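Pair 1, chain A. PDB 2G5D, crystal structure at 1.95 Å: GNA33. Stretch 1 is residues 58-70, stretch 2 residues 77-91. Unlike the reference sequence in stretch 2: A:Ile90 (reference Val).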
# COMPACT_ATOMS: atom_id res chain seq x y z
N PHE A 58 4.20 -1.51 23.10
CA PHE A 58 5.51 -1.32 22.49
C PHE A 58 6.16 -2.63 22.02
O PHE A 58 7.09 -2.60 21.20
CB PHE A 58 6.47 -0.59 23.45
CG PHE A 58 6.15 0.85 23.69
CD1 PHE A 58 5.60 1.25 24.91
CD2 PHE A 58 6.39 1.82 22.72
CE1 PHE A 58 5.30 2.60 25.16
CE2 PHE A 58 6.06 3.19 22.96
CZ PHE A 58 5.54 3.58 24.18
N ALA A 59 5.72 -3.78 22.54
CA ALA A 59 6.21 -5.07 22.00
C ALA A 59 5.80 -5.19 20.53
O ALA A 59 6.61 -5.57 19.66
CB ALA A 59 5.65 -6.26 22.82
N LYS A 60 4.54 -4.85 20.26
CA LYS A 60 4.00 -4.91 18.92
C LYS A 60 4.67 -3.88 17.99
O LYS A 60 5.00 -4.23 16.85
CB LYS A 60 2.46 -4.82 18.93
CG LYS A 60 1.82 -6.16 19.24
CD LYS A 60 0.30 -6.13 19.31
CE LYS A 60 -0.26 -7.41 19.95
NZ LYS A 60 0.42 -7.77 21.26
N SER A 61 4.93 -2.65 18.48
CA SER A 61 5.64 -1.65 17.66
C SER A 61 7.04 -2.13 17.36
O SER A 61 7.55 -1.91 16.26
CB SER A 61 5.73 -0.27 18.37
OG SER A 61 4.46 0.15 18.82
N LEU A 62 7.68 -2.77 18.35
CA LEU A 62 9.04 -3.33 18.13
C LEU A 62 9.05 -4.45 17.09
O LEU A 62 9.92 -4.45 16.22
CB LEU A 62 9.74 -3.75 19.43
CG LEU A 62 11.18 -4.31 19.32
CD1 LEU A 62 12.15 -3.29 18.72
CD2 LEU A 62 11.69 -4.78 20.65
N GLN A 63 8.09 -5.39 17.16
CA GLN A 63 7.91 -6.38 16.09
C GLN A 63 7.82 -5.69 14.72
O GLN A 63 8.51 -6.08 13.77
CB GLN A 63 6.65 -7.21 16.31
CG GLN A 63 6.79 -8.27 17.39
CD GLN A 63 5.49 -8.94 17.68
OE1 GLN A 63 4.55 -8.31 18.19
NE2 GLN A 63 5.40 -10.20 17.38
N SER A 64 6.98 -4.67 14.61
CA SER A 64 6.76 -3.99 13.35
C SER A 64 8.05 -3.31 12.87
O SER A 64 8.44 -3.46 11.69
CB SER A 64 5.60 -3.00 13.53
OG SER A 64 5.20 -2.42 12.31
N PHE A 65 8.76 -2.62 13.76
CA PHE A 65 10.06 -1.98 13.41
C PHE A 65 11.12 -2.97 12.91
O PHE A 65 11.83 -2.69 11.93
CB PHE A 65 10.63 -1.12 14.56
CG PHE A 65 11.84 -0.29 14.16
CD1 PHE A 65 11.74 0.73 13.23
CD2 PHE A 65 13.09 -0.56 14.72
CE1 PHE A 65 12.87 1.48 12.85
CE2 PHE A 65 14.24 0.18 14.36
CZ PHE A 65 14.13 1.21 13.43
N ARG A 66 11.24 -4.11 13.60
CA ARG A 66 12.15 -5.21 13.24
C ARG A 66 11.90 -5.76 11.84
O ARG A 66 12.86 -6.06 11.12
CB ARG A 66 12.05 -6.38 14.26
CG ARG A 66 12.83 -6.24 15.60
CD ARG A 66 12.96 -7.64 16.22
NE ARG A 66 13.46 -7.63 17.60
CZ ARG A 66 13.72 -8.73 18.32
NH1 ARG A 66 13.53 -9.94 17.79
NH2 ARG A 66 14.16 -8.62 19.56
N LEU A 67 10.63 -5.89 11.45
CA LEU A 67 10.27 -6.30 10.08
C LEU A 67 10.79 -5.30 9.02
O LEU A 67 11.33 -5.69 7.99
CB LEU A 67 8.75 -6.51 9.96
CG LEU A 67 8.08 -7.66 10.73
CD1 LEU A 67 6.56 -7.43 10.94
CD2 LEU A 67 8.29 -8.98 10.07
N GLY A 68 10.60 -4.00 9.28
CA GLY A 68 11.09 -2.98 8.37
C GLY A 68 12.62 -2.98 8.25
O GLY A 68 13.15 -2.70 7.18
N CYS A 69 13.32 -3.33 9.33
CA CYS A 69 14.79 -3.35 9.38
C CYS A 69 15.49 -4.30 8.44
O CYS A 69 16.67 -4.06 8.10
CB CYS A 69 15.30 -3.54 10.82
SG CYS A 69 15.17 -2.08 11.85
N ALA A 70 14.81 -5.37 7.99
CA ALA A 70 15.40 -6.27 6.98
C ALA A 70 15.96 -5.48 5.79
O ALA A 70 16.98 -5.84 5.19
CB ALA A 70 14.39 -7.32 6.50
N GLY A 77 22.44 5.79 8.53
CA GLY A 77 21.91 6.41 9.74
C GLY A 77 20.92 5.57 10.52
O GLY A 77 20.50 5.96 11.62
N TRP A 78 20.56 4.40 9.97
CA TRP A 78 19.58 3.50 10.60
C TRP A 78 20.20 2.19 11.09
O TRP A 78 19.52 1.38 11.70
CB TRP A 78 18.40 3.19 9.63
CG TRP A 78 17.44 4.35 9.36
CD1 TRP A 78 17.53 5.26 8.34
CD2 TRP A 78 16.25 4.69 10.10
NE1 TRP A 78 16.48 6.13 8.39
CE2 TRP A 78 15.68 5.82 9.47
CE3 TRP A 78 15.61 4.15 11.25
CZ2 TRP A 78 14.52 6.44 9.92
CZ3 TRP A 78 14.43 4.75 11.69
CH2 TRP A 78 13.91 5.89 11.04
N GLN A 79 21.50 1.99 10.84
CA GLN A 79 22.18 0.73 11.15
C GLN A 79 22.15 0.38 12.63
O GLN A 79 21.83 -0.75 12.99
CB GLN A 79 23.66 0.77 10.69
CG GLN A 79 23.89 1.09 9.21
CD GLN A 79 24.21 2.57 8.95
OE1 GLN A 79 23.69 3.47 9.61
NE2 GLN A 79 25.08 2.81 7.99
N ASP A 80 22.54 1.34 13.47
CA ASP A 80 22.56 1.19 14.92
C ASP A 80 21.18 0.93 15.57
O ASP A 80 21.05 0.01 16.39
CB ASP A 80 23.26 2.40 15.58
CG ASP A 80 24.76 2.26 15.59
OD1 ASP A 80 25.42 3.25 15.97
OD2 ASP A 80 25.28 1.17 15.24
N VAL A 81 20.17 1.72 15.22
CA VAL A 81 18.80 1.45 15.72
C VAL A 81 18.28 0.08 15.28
O VAL A 81 17.68 -0.66 16.07
CB VAL A 81 17.76 2.61 15.45
CG1 VAL A 81 18.11 3.87 16.29
CG2 VAL A 81 17.61 2.92 13.93
N CYS A 82 18.52 -0.28 14.02
CA CYS A 82 18.10 -1.61 13.54
C CYS A 82 18.82 -2.78 14.22
O CYS A 82 18.19 -3.78 14.58
CB CYS A 82 18.18 -1.69 12.02
SG CYS A 82 16.76 -0.88 11.24
N ALA A 83 20.14 -2.65 14.41
CA ALA A 83 20.89 -3.65 15.17
C ALA A 83 20.36 -3.74 16.60
O ALA A 83 20.11 -4.84 17.12
CB ALA A 83 22.39 -3.32 15.17
N GLN A 84 20.15 -2.59 17.23
CA GLN A 84 19.72 -2.53 18.63
C GLN A 84 18.29 -3.08 18.82
O GLN A 84 17.99 -3.68 19.85
CB GLN A 84 19.80 -1.09 19.15
CG GLN A 84 19.63 -0.98 20.66
CD GLN A 84 20.71 -1.74 21.42
OE1 GLN A 84 21.83 -1.88 20.95
NE2 GLN A 84 20.37 -2.25 22.60
N ALA A 85 17.43 -2.84 17.82
CA ALA A 85 16.08 -3.40 17.78
C ALA A 85 16.12 -4.92 17.94
O ALA A 85 15.24 -5.49 18.56
CB ALA A 85 15.34 -3.00 16.49
N PHE A 86 17.16 -5.58 17.40
CA PHE A 86 17.27 -7.04 17.47
C PHE A 86 17.91 -7.54 18.76
O PHE A 86 17.79 -8.71 19.10
CB PHE A 86 17.95 -7.61 16.20
CG PHE A 86 16.99 -7.80 15.06
CD1 PHE A 86 16.61 -6.73 14.25
CD2 PHE A 86 16.41 -9.05 14.84
CE1 PHE A 86 15.69 -6.90 13.19
CE2 PHE A 86 15.48 -9.25 13.79
CZ PHE A 86 15.12 -8.17 12.96
N GLN A 87 18.55 -6.64 19.50
CA GLN A 87 19.06 -6.93 20.84
C GLN A 87 18.09 -6.47 21.95
O GLN A 87 18.42 -6.53 23.13
CB GLN A 87 20.46 -6.33 20.99
CG GLN A 87 21.51 -7.06 20.13
CD GLN A 87 22.86 -6.35 20.05
OE1 GLN A 87 23.82 -6.91 19.50
NE2 GLN A 87 22.93 -5.11 20.57
N THR A 88 16.89 -6.02 21.56
CA THR A 88 15.84 -5.62 22.47
C THR A 88 14.74 -6.71 22.61
O THR A 88 14.19 -7.14 21.60
CB THR A 88 15.20 -4.31 21.96
OG1 THR A 88 16.24 -3.35 21.74
CG2 THR A 88 14.16 -3.78 22.95
N PRO A 89 14.44 -7.17 23.85
CA PRO A 89 13.39 -8.19 24.01
C PRO A 89 12.03 -7.75 23.47
O PRO A 89 11.67 -6.57 23.56
CB PRO A 89 13.30 -8.38 25.55
CG PRO A 89 14.61 -7.94 26.05
CD PRO A 89 15.02 -6.79 25.15
N ILE A 90 11.26 -8.70 22.93
CA ILE A 90 9.90 -8.39 22.48
C ILE A 90 8.97 -8.33 23.69
O ILE A 90 8.24 -9.30 23.98
CB ILE A 90 9.36 -9.39 21.40
CG1 ILE A 90 10.36 -9.51 20.24
CG2 ILE A 90 8.00 -8.93 20.88
CD1 ILE A 90 10.33 -8.35 19.26
N HIS A 91 9.03 -7.18 24.37
CA HIS A 91 8.25 -6.86 25.58
C HIS A 91 8.14 -5.36 25.67
O HIS A 91 9.12 -4.66 25.45
CB HIS A 91 8.92 -7.36 26.86
CG HIS A 91 8.02 -7.37 28.06
ND1 HIS A 91 7.65 -6.22 28.73
CD2 HIS A 91 7.41 -8.39 28.71
CE1 HIS A 91 6.83 -6.53 29.71
NE2 HIS A 91 6.68 -7.84 29.73

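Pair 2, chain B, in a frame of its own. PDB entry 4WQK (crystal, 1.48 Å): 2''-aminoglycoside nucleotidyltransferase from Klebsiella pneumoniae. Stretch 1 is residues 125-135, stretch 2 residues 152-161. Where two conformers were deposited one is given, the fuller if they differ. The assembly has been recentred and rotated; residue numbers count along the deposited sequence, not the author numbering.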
# COMPACT_ATOMS: atom_id res chain seq x y z
N SER B 125 -7.03 -2.98 0.33
CA SER B 125 -7.70 -4.25 0.11
C SER B 125 -6.86 -5.23 -0.72
O SER B 125 -5.94 -4.83 -1.44
CB SER B 125 -9.02 -4.01 -0.60
OG SER B 125 -8.73 -3.54 -1.93
N TRP B 126 -7.15 -6.52 -0.57
CA TRP B 126 -6.49 -7.50 -1.43
C TRP B 126 -6.69 -7.15 -2.89
O TRP B 126 -5.73 -7.30 -3.67
CB TRP B 126 -7.03 -8.92 -1.18
CG TRP B 126 -6.61 -9.57 0.10
CD1 TRP B 126 -7.45 -10.01 1.10
CD2 TRP B 126 -5.29 -9.94 0.49
NE1 TRP B 126 -6.70 -10.61 2.09
CE2 TRP B 126 -5.38 -10.58 1.73
CE3 TRP B 126 -4.03 -9.79 -0.09
CZ2 TRP B 126 -4.24 -11.07 2.41
CZ3 TRP B 126 -2.92 -10.27 0.56
CH2 TRP B 126 -3.02 -10.87 1.82
N GLU B 127 -7.88 -6.71 -3.28
CA GLU B 127 -8.10 -6.41 -4.71
C GLU B 127 -7.18 -5.27 -5.17
O GLU B 127 -6.64 -5.34 -6.28
CB GLU B 127 -9.58 -6.06 -4.92
CG GLU B 127 -10.51 -7.22 -4.75
CD GLU B 127 -10.94 -7.49 -3.26
OE1 GLU B 127 -10.39 -6.95 -2.24
OE2 GLU B 127 -11.88 -8.29 -3.11
N ALA B 128 -7.01 -4.24 -4.33
CA ALA B 128 -6.09 -3.15 -4.67
C ALA B 128 -4.65 -3.60 -4.74
O ALA B 128 -3.90 -3.16 -5.62
CB ALA B 128 -6.24 -1.99 -3.65
N ILE B 129 -4.26 -4.46 -3.80
CA ILE B 129 -2.90 -5.00 -3.78
C ILE B 129 -2.62 -5.76 -5.07
O ILE B 129 -1.59 -5.56 -5.76
CB ILE B 129 -2.71 -5.89 -2.54
CG1 ILE B 129 -2.77 -5.04 -1.28
CG2 ILE B 129 -1.42 -6.72 -2.61
CD1 ILE B 129 -2.89 -5.89 0.01
N ILE B 130 -3.55 -6.62 -5.45
CA ILE B 130 -3.37 -7.46 -6.63
C ILE B 130 -3.46 -6.62 -7.92
O ILE B 130 -2.68 -6.83 -8.86
CB ILE B 130 -4.42 -8.58 -6.61
CG1 ILE B 130 -4.07 -9.53 -5.47
CG2 ILE B 130 -4.47 -9.34 -7.95
CD1 ILE B 130 -5.14 -10.49 -5.15
N TRP B 131 -4.37 -5.64 -7.97
CA TRP B 131 -4.48 -4.74 -9.10
C TRP B 131 -3.13 -4.09 -9.45
O TRP B 131 -2.79 -3.96 -10.63
CB TRP B 131 -5.51 -3.66 -8.77
CG TRP B 131 -6.01 -2.81 -9.89
CD1 TRP B 131 -5.65 -1.50 -10.16
CD2 TRP B 131 -7.03 -3.15 -10.84
NE1 TRP B 131 -6.39 -1.02 -11.21
CE2 TRP B 131 -7.22 -2.01 -11.67
CE3 TRP B 131 -7.79 -4.30 -11.09
CZ2 TRP B 131 -8.17 -2.00 -12.70
CZ3 TRP B 131 -8.71 -4.29 -12.10
CH2 TRP B 131 -8.91 -3.14 -12.90
N ASP B 132 -2.37 -3.67 -8.44
CA ASP B 132 -1.07 -3.04 -8.72
C ASP B 132 -0.10 -3.99 -9.37
O ASP B 132 0.76 -3.58 -10.16
CB ASP B 132 -0.45 -2.48 -7.44
CG ASP B 132 -0.58 -0.98 -7.37
OD1 ASP B 132 -1.03 -0.37 -8.37
OD2 ASP B 132 -0.27 -0.40 -6.31
N TYR B 133 -0.16 -5.28 -9.03
CA TYR B 133 0.67 -6.24 -9.74
C TYR B 133 0.31 -6.34 -11.22
O TYR B 133 1.15 -6.65 -12.05
CB TYR B 133 0.59 -7.65 -9.14
CG TYR B 133 1.35 -7.80 -7.85
CD1 TYR B 133 2.71 -8.02 -7.83
CD2 TYR B 133 0.68 -7.72 -6.63
CE1 TYR B 133 3.40 -8.15 -6.60
CE2 TYR B 133 1.34 -7.86 -5.42
CZ TYR B 133 2.69 -8.07 -5.42
OH TYR B 133 3.31 -8.18 -4.19
N PHE B 134 -0.94 -6.07 -11.57
CA PHE B 134 -1.31 -6.10 -12.97
C PHE B 134 -0.61 -4.98 -13.76
O PHE B 134 -0.16 -5.20 -14.89
CB PHE B 134 -2.84 -6.01 -13.15
CG PHE B 134 -3.60 -7.15 -12.51
CD1 PHE B 134 -3.00 -8.39 -12.28
CD2 PHE B 134 -4.93 -6.97 -12.16
CE1 PHE B 134 -3.74 -9.44 -11.69
CE2 PHE B 134 -5.67 -8.02 -11.58
CZ PHE B 134 -5.07 -9.25 -11.37
N TYR B 135 -0.51 -3.80 -13.15
CA TYR B 135 0.29 -2.75 -13.81
C TYR B 135 1.74 -3.17 -13.97
O TYR B 135 2.36 -2.92 -15.02
CB TYR B 135 0.25 -1.44 -13.04
CG TYR B 135 -1.08 -0.74 -12.96
CD1 TYR B 135 -1.69 -0.23 -14.11
CD2 TYR B 135 -1.71 -0.59 -11.76
CE1 TYR B 135 -2.93 0.44 -14.02
CE2 TYR B 135 -2.91 0.07 -11.64
CZ TYR B 135 -3.53 0.56 -12.78
OH TYR B 135 -4.76 1.23 -12.66
N SER B 152 5.22 -12.82 -3.48
CA SER B 152 4.25 -11.98 -2.78
C SER B 152 2.93 -11.98 -3.56
O SER B 152 1.84 -12.05 -2.96
CB SER B 152 4.78 -10.55 -2.59
OG SER B 152 5.63 -10.44 -1.45
N TYR B 153 3.01 -11.94 -4.90
CA TYR B 153 1.81 -12.03 -5.73
C TYR B 153 1.05 -13.31 -5.47
O TYR B 153 -0.18 -13.27 -5.26
CB TYR B 153 2.18 -11.95 -7.21
CG TYR B 153 1.01 -12.09 -8.17
CD1 TYR B 153 0.08 -11.06 -8.32
CD2 TYR B 153 0.81 -13.25 -8.90
CE1 TYR B 153 -0.99 -11.16 -9.19
CE2 TYR B 153 -0.29 -13.36 -9.77
CZ TYR B 153 -1.16 -12.31 -9.92
OH TYR B 153 -2.24 -12.43 -10.79
N ARG B 154 1.74 -14.46 -5.49
CA ARG B 154 1.02 -15.71 -5.32
C ARG B 154 0.42 -15.80 -3.92
O ARG B 154 -0.66 -16.33 -3.78
CB ARG B 154 1.89 -16.93 -5.60
CG ARG B 154 2.09 -17.20 -7.07
CD ARG B 154 2.85 -18.51 -7.18
NE ARG B 154 3.65 -18.53 -8.43
CZ ARG B 154 3.38 -19.18 -9.57
NH1 ARG B 154 2.34 -19.97 -9.67
NH2 ARG B 154 4.20 -19.05 -10.59
N LEU B 155 1.09 -15.23 -2.93
CA LEU B 155 0.52 -15.18 -1.58
C LEU B 155 -0.77 -14.36 -1.51
O LEU B 155 -1.77 -14.80 -0.92
CB LEU B 155 1.55 -14.62 -0.64
CG LEU B 155 1.24 -14.58 0.83
CD1 LEU B 155 0.63 -15.93 1.27
CD2 LEU B 155 2.58 -14.33 1.53
N ALA B 156 -0.79 -13.18 -2.10
CA ALA B 156 -2.00 -12.37 -2.21
C ALA B 156 -3.09 -13.14 -2.98
O ALA B 156 -4.25 -13.16 -2.57
CB ALA B 156 -1.68 -11.06 -2.89
N CYS B 157 -2.71 -13.82 -4.04
CA CYS B 157 -3.74 -14.56 -4.77
C CYS B 157 -4.28 -15.76 -4.00
O CYS B 157 -5.48 -16.03 -4.09
CB CYS B 157 -3.24 -15.04 -6.11
SG CYS B 157 -2.76 -13.73 -7.29
N THR B 158 -3.44 -16.46 -3.23
CA THR B 158 -3.94 -17.54 -2.38
C THR B 158 -4.94 -16.97 -1.35
O THR B 158 -5.96 -17.61 -1.04
CB THR B 158 -2.80 -18.23 -1.67
OG1 THR B 158 -1.96 -18.84 -2.66
CG2 THR B 158 -3.28 -19.32 -0.75
N SER B 159 -4.65 -15.77 -0.85
CA SER B 159 -5.48 -15.20 0.21
C SER B 159 -6.83 -14.72 -0.34
O SER B 159 -7.86 -14.89 0.33
CB SER B 159 -4.74 -14.04 0.88
OG SER B 159 -3.50 -14.48 1.47
N LEU B 160 -6.85 -14.13 -1.53
CA LEU B 160 -8.11 -13.66 -2.13
C LEU B 160 -8.87 -14.81 -2.78
O LEU B 160 -10.11 -14.87 -2.72
CB LEU B 160 -7.81 -12.57 -3.17
CG LEU B 160 -9.12 -11.93 -3.70
CD1 LEU B 160 -9.90 -11.22 -2.61
CD2 LEU B 160 -8.69 -10.99 -4.83
N GLY B 161 -8.11 -15.72 -3.39
CA GLY B 161 -8.66 -16.89 -4.03
C GLY B 161 -8.59 -16.80 -5.55
O GLY B 161 -8.80 -15.75 -6.16

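In both pairs two helices pack in a splayed, roughly antiparallel way: the angle between their N-to-C directions is 127° in pair 1 and 141° in pair 2, with axes 9.5 and 10.0 Å apart at closest approach. The backbones of 14 central residues superpose with an RMSD of 0.6 Å.

The side chains coincide most closely at A:Ala85 and B:Ala156, an alanine in both, with side-chain centres 0.2 Å apart and CA atoms 0.3 Å apart. A methyl group suits this place because it lets larger side chains from the other helix close over it. In pair 1, A:Leu62 CD1 lies 3.9 Å from A:Ala85 CB, and A:Phe65 brings its ring edge up, CD2 3.8 Å from the same CB. In pair 2 the matching residues are B:Trp126 and B:Ile129. The indole lies against it, with B:Trp126 CZ3 3.8 Å from B:Ala156 CB, and B:Ile130 CG1 comes equally near that CB, at 3.8 Å, whereas the shorter B:Ile129 reaches B:Ala156 CB at 4.4 Å, through CG2.

The sharpest contrast is at A:Arg66 and B:Ile130, where the CA-to-CB bond points toward the other stretch in both. The arginine is long enough to reach carbonyl groups of the other stretch: A:Arg66 NE donates to A:Ala85 O (2.9 Å) and A:Arg66 NH2 to A:Thr88 O (2.5 Å). Its aliphatic part is used as well, A:Arg66 CD lying 3.8 Å from the centroid of the A:Phe86 ring, over the face. The isoleucine has no polar group to offer and instead fills a hole formed by B:Tyr153, B:Ala156, B:Cys157 and B:Leu160, with B:Ile130 CD1 3.6 Å from B:Leu160 CD2. No hydrogen bond crosses between the stretches of pair 2.

A:Cys69 and A:Cys82 match B:Tyr133 and B:Tyr153. Pair 1 joins the helices covalently, A:Cys69 SG to A:Cys82 SG at 2.1 Å, a link that only a pair of cysteines can make, and only where the backbones come close; the CA atoms of A:Cys69 and A:Cys82 are 5.6 Å apart. Pair 2 fills the site with two rings in an offset edge-to-face arrangement, the edge of B:Tyr153 toward the face of B:Tyr133, with B:Tyr133 CG 3.5 Å from B:Tyr153 CD1.

At A:Thr88 and B:Ser159, a small hydroxyl residue serves both pairs. Each bonds back to a carbonyl of its own stretch, A:Thr88 OG1 to A:Gln84 O at 2.6 Å and B:Ser159 OG to B:Leu155 O at 3.0 Å, leaving carbon to face the partner: A:Thr88 CG2 is 3.5 Å from A:Leu62 CD2, and B:Ser159 CB packs over the face of B:Trp126, 3.4 Å from CZ2.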